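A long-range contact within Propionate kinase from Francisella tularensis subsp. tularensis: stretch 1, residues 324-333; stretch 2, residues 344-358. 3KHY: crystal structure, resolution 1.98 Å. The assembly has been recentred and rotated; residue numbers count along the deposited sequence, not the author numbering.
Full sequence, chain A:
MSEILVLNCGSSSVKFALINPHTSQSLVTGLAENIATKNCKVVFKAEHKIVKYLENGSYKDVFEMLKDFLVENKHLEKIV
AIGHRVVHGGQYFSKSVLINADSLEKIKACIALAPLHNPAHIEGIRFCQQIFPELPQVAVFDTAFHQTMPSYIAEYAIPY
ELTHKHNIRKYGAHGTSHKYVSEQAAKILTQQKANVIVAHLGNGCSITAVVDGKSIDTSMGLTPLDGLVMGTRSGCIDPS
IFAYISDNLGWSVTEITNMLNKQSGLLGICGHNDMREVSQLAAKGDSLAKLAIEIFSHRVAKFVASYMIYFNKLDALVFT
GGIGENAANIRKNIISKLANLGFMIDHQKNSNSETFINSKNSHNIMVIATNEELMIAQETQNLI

Stretch 1 324-333: GENAANIRKN
Stretch 2 (344-358) MIDHQKNSNSETFIN

A buried arginine can organise a contact between two helices when carbonyl, amide and hydroxyl oxygens collect around its guanidinium, as this kinase illustrates. Helix 328-333, with Ala-327 as N-cap, continues later in the chain; its N-to-C direction differs from that of helix 347-351 by 139°, nearer antiparallel than parallel, the axes approaching to 10.0 Å. Register is set by CA-CA distances of 5.9 Å for Ala-328 and Ser-351, and 6.7 Å for both Glu-325 with Ser-353 and Lys-332 with Ile-345.

Polar bonds dominate the centre. Arg-331 (m, t, m, chi4 -108°) donates from NE to Asn-350 OD1 (2.8 Å) and from NH2 to the same OD1 (2.9 Å), so one amide oxygen accepts from two guanidinium nitrogens and lies near the guanidinium plane. Arg-331 NH2 also donates to Ser-353 OG (2.9 Å), while Arg-331 NH1 donates to Gly-324 O (2.9 Å) within its own stretch. Asn-350 (t, chi2 37°) turns its other amide atom, ND2, to Ala-328 O (2.9 Å), thereby linking side chain and helix backbone. Ser-353 (m), at phi/psi 46/49, places OG 3.1 Å from Glu-325 O.

Within the second stretch, Asp-346 (t) caps its helix, OD1 accepting from Lys-349 N (2.9 Å).

Van der Waals contacts complete the interface: Ile-345 CD1 lies 3.7 Å from Lys-332 CA, Ile-357 CD1 (p, t) 3.6 Å from Arg-331 NE, and the all-t Lys-332 sets CE 3.4 Å from His-347 CE1 (chi1 m, chi2 -66°).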

# COMPACT_ATOMS: atom_id res chain seq x y z
N GLY A 324 6.14 -20.82 -0.86
CA GLY A 324 6.52 -20.68 -2.26
C GLY A 324 7.16 -21.94 -2.80
O GLY A 324 6.96 -22.32 -3.96
N GLU A 325 7.92 -22.63 -1.96
CA GLU A 325 8.64 -23.83 -2.39
C GLU A 325 7.76 -25.07 -2.47
O GLU A 325 8.04 -25.99 -3.24
CB GLU A 325 9.84 -24.10 -1.47
CG GLU A 325 10.95 -23.06 -1.57
CD GLU A 325 11.93 -23.09 -0.39
OE1 GLU A 325 12.19 -24.19 0.16
OE2 GLU A 325 12.43 -22.02 -0.01
N ASN A 326 6.70 -25.09 -1.66
CA ASN A 326 5.99 -26.33 -1.38
C ASN A 326 4.51 -26.36 -1.75
O ASN A 326 3.96 -27.43 -2.00
CB ASN A 326 6.15 -26.68 0.10
CG ASN A 326 7.60 -26.95 0.46
OD1 ASN A 326 8.22 -27.86 -0.09
ND2 ASN A 326 8.15 -26.16 1.38
N ALA A 327 3.88 -25.20 -1.79
CA ALA A 327 2.42 -25.13 -1.99
C ALA A 327 2.02 -25.02 -3.47
O ALA A 327 1.81 -23.92 -3.97
CB ALA A 327 1.83 -23.97 -1.17
N ALA A 328 1.89 -26.14 -4.17
CA ALA A 328 1.56 -26.10 -5.60
C ALA A 328 0.22 -25.42 -5.85
O ALA A 328 0.06 -24.71 -6.83
CB ALA A 328 1.56 -27.52 -6.22
N ASN A 329 -0.75 -25.65 -4.97
CA ASN A 329 -2.08 -25.07 -5.15
C ASN A 329 -2.06 -23.54 -5.08
O ASN A 329 -2.79 -22.85 -5.79
CB ASN A 329 -3.04 -25.63 -4.09
CG ASN A 329 -2.62 -25.26 -2.65
OD1 ASN A 329 -1.48 -25.50 -2.24
ND2 ASN A 329 -3.54 -24.67 -1.90
N ILE A 330 -1.22 -23.01 -4.20
CA ILE A 330 -1.11 -21.57 -4.03
C ILE A 330 -0.41 -20.91 -5.22
O ILE A 330 -0.84 -19.86 -5.70
CB ILE A 330 -0.35 -21.20 -2.74
CG1 ILE A 330 -1.09 -21.72 -1.52
CG2 ILE A 330 -0.15 -19.70 -2.67
CD1 ILE A 330 -2.51 -21.22 -1.39
N ARG A 331 0.66 -21.51 -5.70
CA ARG A 331 1.32 -21.01 -6.90
C ARG A 331 0.35 -21.04 -8.09
O ARG A 331 0.28 -20.10 -8.86
CB ARG A 331 2.56 -21.86 -7.20
CG ARG A 331 3.69 -21.77 -6.15
CD ARG A 331 4.99 -22.40 -6.69
NE ARG A 331 4.79 -23.82 -7.03
CZ ARG A 331 5.27 -24.86 -6.35
NH1 ARG A 331 6.03 -24.69 -5.27
NH2 ARG A 331 5.01 -26.09 -6.78
N LYS A 332 -0.41 -22.13 -8.22
CA LYS A 332 -1.39 -22.25 -9.30
C LYS A 332 -2.42 -21.11 -9.22
O LYS A 332 -2.81 -20.52 -10.22
CB LYS A 332 -2.09 -23.60 -9.23
CG LYS A 332 -3.33 -23.72 -10.12
CD LYS A 332 -4.01 -25.08 -9.93
CE LYS A 332 -5.19 -25.25 -10.87
NZ LYS A 332 -5.95 -26.51 -10.60
N ASN A 333 -2.85 -20.81 -8.01
CA ASN A 333 -3.87 -19.79 -7.81
C ASN A 333 -3.29 -18.43 -8.19
O ASN A 333 -3.91 -17.66 -8.93
CB ASN A 333 -4.36 -19.80 -6.37
CG ASN A 333 -5.55 -18.89 -6.15
OD1 ASN A 333 -5.54 -17.72 -6.54
ND2 ASN A 333 -6.59 -19.42 -5.52
N MSE A 344 1.46 -18.47 -17.45
CA MSE A 344 0.68 -19.70 -17.54
C MSE A 344 1.47 -20.82 -16.92
O MSE A 344 2.64 -21.00 -17.24
CB MSE A 344 0.39 -20.07 -18.99
CG MSE A 344 -0.35 -19.00 -19.77
SE MSE A 344 -2.23 -18.94 -19.23
CE MSE A 344 -2.61 -20.86 -19.28
N ILE A 345 0.81 -21.61 -16.07
CA ILE A 345 1.49 -22.65 -15.34
C ILE A 345 1.39 -23.98 -16.08
O ILE A 345 0.44 -24.19 -16.84
CB ILE A 345 0.90 -22.80 -13.92
CG1 ILE A 345 2.01 -23.05 -12.89
CG2 ILE A 345 -0.22 -23.85 -13.91
CD1 ILE A 345 1.57 -22.86 -11.47
N ASP A 346 2.39 -24.84 -15.89
CA ASP A 346 2.30 -26.23 -16.36
C ASP A 346 2.01 -27.09 -15.14
O ASP A 346 2.79 -27.12 -14.18
CB ASP A 346 3.62 -26.67 -17.00
CG ASP A 346 3.59 -28.13 -17.44
OD1 ASP A 346 3.62 -29.03 -16.56
OD2 ASP A 346 3.53 -28.39 -18.66
N HIS A 347 0.88 -27.78 -15.15
CA HIS A 347 0.42 -28.44 -13.94
C HIS A 347 1.33 -29.56 -13.43
O HIS A 347 1.57 -29.65 -12.23
CB HIS A 347 -1.04 -28.89 -14.07
CG HIS A 347 -1.99 -27.74 -14.17
ND1 HIS A 347 -2.20 -26.86 -13.12
CD2 HIS A 347 -2.76 -27.29 -15.19
CE1 HIS A 347 -3.07 -25.94 -13.49
NE2 HIS A 347 -3.43 -26.18 -14.74
N GLN A 348 1.84 -30.39 -14.33
CA GLN A 348 2.69 -31.50 -13.90
C GLN A 348 4.03 -30.99 -13.36
O GLN A 348 4.53 -31.46 -12.34
CB GLN A 348 2.84 -32.53 -15.03
CG GLN A 348 3.76 -33.71 -14.74
CD GLN A 348 3.21 -34.69 -13.69
OE1 GLN A 348 2.00 -34.69 -13.41
NE2 GLN A 348 4.09 -35.52 -13.13
N LYS A 349 4.62 -29.99 -14.01
CA LYS A 349 5.84 -29.38 -13.48
C LYS A 349 5.58 -28.72 -12.14
O LYS A 349 6.36 -28.86 -11.20
CB LYS A 349 6.44 -28.38 -14.49
CG LYS A 349 6.94 -29.08 -15.76
CD LYS A 349 7.13 -28.15 -16.96
CE LYS A 349 7.65 -28.95 -18.18
NZ LYS A 349 7.64 -28.20 -19.49
N ASN A 350 4.46 -28.01 -12.03
CA ASN A 350 4.08 -27.40 -10.76
C ASN A 350 3.94 -28.47 -9.67
O ASN A 350 4.37 -28.27 -8.53
CB ASN A 350 2.78 -26.59 -10.91
CG ASN A 350 2.44 -25.80 -9.67
OD1 ASN A 350 3.33 -25.27 -9.00
ND2 ASN A 350 1.15 -25.70 -9.36
N SER A 351 3.35 -29.61 -10.02
CA SER A 351 3.07 -30.64 -9.02
C SER A 351 4.33 -31.14 -8.35
O SER A 351 4.31 -31.55 -7.19
CB SER A 351 2.29 -31.81 -9.64
OG SER A 351 3.13 -32.60 -10.46
N ASN A 352 5.45 -31.11 -9.07
CA ASN A 352 6.72 -31.49 -8.47
C ASN A 352 7.63 -30.32 -8.10
O ASN A 352 8.82 -30.51 -7.86
CB ASN A 352 7.47 -32.48 -9.35
CG ASN A 352 6.87 -33.88 -9.27
OD1 ASN A 352 6.60 -34.37 -8.18
ND2 ASN A 352 6.65 -34.50 -10.42
N SER A 353 7.07 -29.11 -8.05
CA SER A 353 7.87 -27.93 -7.69
C SER A 353 9.21 -27.90 -8.44
O SER A 353 10.26 -27.72 -7.84
CB SER A 353 8.12 -27.89 -6.18
OG SER A 353 6.89 -27.84 -5.45
N GLU A 354 9.16 -28.09 -9.76
CA GLU A 354 10.38 -28.10 -10.56
C GLU A 354 11.01 -26.71 -10.71
O GLU A 354 10.40 -25.68 -10.37
CB GLU A 354 10.12 -28.71 -11.95
CG GLU A 354 9.62 -30.14 -11.89
CD GLU A 354 9.68 -30.84 -13.23
OE1 GLU A 354 10.17 -30.24 -14.21
OE2 GLU A 354 9.24 -32.01 -13.31
N THR A 355 12.24 -26.67 -11.21
CA THR A 355 12.94 -25.40 -11.35
C THR A 355 12.14 -24.44 -12.20
O THR A 355 11.97 -23.29 -11.83
CB THR A 355 14.34 -25.62 -11.93
OG1 THR A 355 15.07 -26.45 -11.03
CG2 THR A 355 15.08 -24.28 -12.11
N PHE A 356 11.62 -24.93 -13.33
CA PHE A 356 10.68 -24.14 -14.13
C PHE A 356 9.29 -24.77 -14.07
O PHE A 356 9.14 -25.98 -14.26
CB PHE A 356 11.15 -24.06 -15.58
CG PHE A 356 12.35 -23.18 -15.78
CD1 PHE A 356 13.63 -23.70 -15.69
CD2 PHE A 356 12.20 -21.83 -16.07
CE1 PHE A 356 14.75 -22.89 -15.87
CE2 PHE A 356 13.32 -21.01 -16.27
CZ PHE A 356 14.59 -21.54 -16.17
N ILE A 357 8.26 -23.96 -13.80
CA ILE A 357 6.89 -24.49 -13.73
C ILE A 357 5.92 -23.81 -14.69
O ILE A 357 4.71 -24.03 -14.62
CB ILE A 357 6.31 -24.43 -12.30
CG1 ILE A 357 6.24 -22.98 -11.81
CG2 ILE A 357 7.14 -25.30 -11.36
CD1 ILE A 357 5.66 -22.82 -10.38
N ASN A 358 6.44 -22.98 -15.59
CA ASN A 358 5.61 -22.32 -16.59
C ASN A 358 5.35 -23.22 -17.77
O ASN A 358 6.12 -24.14 -18.06
CB ASN A 358 6.27 -21.04 -17.10
CG ASN A 358 7.69 -21.27 -17.57
OD1 ASN A 358 8.61 -21.39 -16.76
ND2 ASN A 358 7.88 -21.34 -18.89